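PDB 2W6K: COBE from Pseudomonas aeruginosa, which probably takes part in the biosynthesis of cobalamin (vitamin B12), though its precise role is not established. Local coordinates for residues C99-V102 / A103-A106. Sequence-based numbering, arbitrary orientation.
With SO4 (sulfate ion), chain B.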
ATOM      1  N   CYS A  99      12.512  -4.876   6.248  1.00 20.59           N
ATOM      2  CA  CYS A  99      11.075  -4.774   6.534  1.00 19.77           C
ATOM      3  C   CYS A  99      10.441  -6.110   6.177  1.00 18.47           C
ATOM      4  O   CYS A  99      10.742  -6.661   5.112  1.00 18.53           O
ATOM      5  CB  CYS A  99      10.469  -3.651   5.676  1.00 20.32           C
ATOM      6  SG  CYS A  99       8.667  -3.689   5.412  1.00 21.43           S
ATOM      7  N   SER A 100       9.559  -6.626   7.040  1.00 17.03           N
ATOM      8  CA  SER A 100       8.984  -7.980   6.838  1.00 16.16           C
ATOM      9  C   SER A 100       7.912  -8.070   5.749  1.00 15.12           C
ATOM     10  O   SER A 100       7.581  -9.151   5.279  1.00 15.08           O
ATOM     11  CB  SER A 100       8.412  -8.534   8.152  1.00 17.94           C
ATOM     12  OG  SER A 100       9.481  -8.739   9.078  1.00 21.69           O
ATOM     13  N   SER A 101       7.310  -6.944   5.403  1.00 13.92           N
ATOM     14  CA  SER A 101       6.355  -6.930   4.278  1.00 12.65           C
ATOM     15  C   SER A 101       6.283  -5.547   3.744  1.00 11.47           C
ATOM     16  O   SER A 101       5.742  -4.670   4.419  1.00 11.67           O
ATOM     17  CB  SER A 101       4.946  -7.397   4.666  1.00 12.96           C
ATOM     18  OG  SER A 101       4.084  -7.204   3.541  1.00 13.50           O
ATOM     19  N   VAL A 102       6.829  -5.332   2.548  1.00 10.25           N
ATOM     20  CA  VAL A 102       6.811  -4.013   1.933  1.00  9.67           C
ATOM     21  C   VAL A 102       5.377  -3.594   1.670  1.00  9.24           C
ATOM     22  O   VAL A 102       5.019  -2.448   1.931  1.00 10.03           O
ATOM     23  CB  VAL A 102       7.665  -3.956   0.637  1.00  8.89           C
ATOM     24  CG1 VAL A 102       7.375  -2.695  -0.169  1.00 11.01           C
ATOM     25  CG2 VAL A 102       9.133  -4.071   1.003  1.00 12.54           C
ATOM     26  N   ALA A 103       4.573  -4.504   1.126  1.00  8.75           N
ATOM     27  CA  ALA A 103       3.189  -4.121   0.759  1.00  8.21           C
ATOM     28  C   ALA A 103       2.392  -3.700   1.987  1.00  8.06           C
ATOM     29  O   ALA A 103       1.703  -2.676   1.986  1.00  8.39           O
ATOM     30  CB  ALA A 103       2.497  -5.275   0.052  1.00  9.12           C
ATOM     31  N   GLU A 104       2.444  -4.514   3.036  1.00  7.74           N
ATOM     32  CA  GLU A 104       1.654  -4.236   4.234  1.00  8.23           C
ATOM     33  C   GLU A 104       2.167  -2.981   4.972  1.00  8.65           C
ATOM     34  O   GLU A 104       1.389  -2.094   5.323  1.00  8.06           O
ATOM     35  CB  GLU A 104       1.641  -5.457   5.145  1.00  8.86           C
ATOM     36  CG  GLU A 104       0.883  -6.584   4.509  1.00  9.99           C
ATOM     37  CD  GLU A 104       0.767  -7.843   5.355  1.00 11.21           C
ATOM     38  OE1 GLU A 104       1.426  -7.925   6.399  1.00 13.56           O
ATOM     39  OE2 GLU A 104       0.016  -8.758   4.915  1.00 11.38           O
ATOM     40  N   ALA A 105       3.476  -2.900   5.154  1.00  8.49           N
ATOM     41  CA  ALA A 105       4.066  -1.749   5.869  1.00  8.36           C
ATOM     42  C   ALA A 105       3.896  -0.460   5.113  1.00  7.77           C
ATOM     43  O   ALA A 105       3.596   0.551   5.733  1.00  8.76           O
ATOM     44  CB  ALA A 105       5.540  -1.986   6.193  1.00  8.48           C
ATOM     45  N   ALA A 106       4.042  -0.491   3.781  1.00 10.15           N
ATOM     46  CA  ALA A 106       3.941   0.758   2.989  1.00  8.22           C
ATOM     47  C   ALA A 106       2.493   1.268   2.973  1.00  8.80           C
ATOM     48  O   ALA A 106       2.241   2.482   3.061  1.00  9.29           O
ATOM     49  CB  ALA A 106       4.488   0.590   1.578  1.00  9.51           C
TER
HETATM   50  S   SO4 B1140       6.096  -7.977   0.345  1.00 13.59           S
HETATM   51  O1  SO4 B1140       6.316  -9.097  -0.627  1.00 19.44           O
HETATM   52  O2  SO4 B1140       7.384  -7.496   0.824  1.00 16.13           O
HETATM   53  O3  SO4 B1140       5.330  -8.505   1.454  1.00 17.46           O
HETATM   54  O4  SO4 B1140       5.390  -6.927  -0.331  1.00 18.00           O
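Ser101 meets Glu104 as the N-cap of helix 102-115, and its short side chain accounts for much of the contact. At the base, Ser101 CB lies 3.4 Å from sulfate O3 and 3.9 Å from Glu104 CB. One bond further, OG stands anti to its own backbone N (chi1 174°), which sets it beside its own carbonyl carbon, facing the N-H of Glu104. There it accepts from Glu104 N at 3.2 Å with an N-H...O angle of 163°, a nearly straight capping bond. The same OG donates to a sulfate ion, with Ser101 OG to sulfate O3 at 2.8 Å; the hydroxyl is therefore gripped as acceptor and donor at once.

The sulfate, probably from the crystallisation liquor, also takes the N-H of Val102 on O2 and that of Ala103 on O4 (Ala103 N to O4 2.9 Å), with Lys125 NZ as a further donor. Two of its oxygens thus take N-H groups of the first turn and a third the cap hydroxyl, where the helix dipole and the lysine would probably favour an anion. Behind the cap, regular helical bonding begins: Ala105 N reaches Ser101 O at 3.0 Å, and Ala106 N binds Val102 O. Cys99 SG packs on Ala105 CB at 3.6 Å, tying the preceding loop to the first turn. Glu104 CG passes 3.4 Å from Ser101 OG, and the extended chain carries OE2 to Ser88 OG and Lys125 N, and OE1 to Leu87 N; neither oxygen comes within bonding distance of Ser101 N, and no capping box closes.

Within the fold, the contact joins the loop after helix 91-97 to the start of helix 102-115 and rests against the mixed sheet: Val102 and Ala106 touch strand 47-51, Ala103 and Glu104 touch Ala134 of strand 131-138, and Ser101 meets Lys125 of strand 119-127.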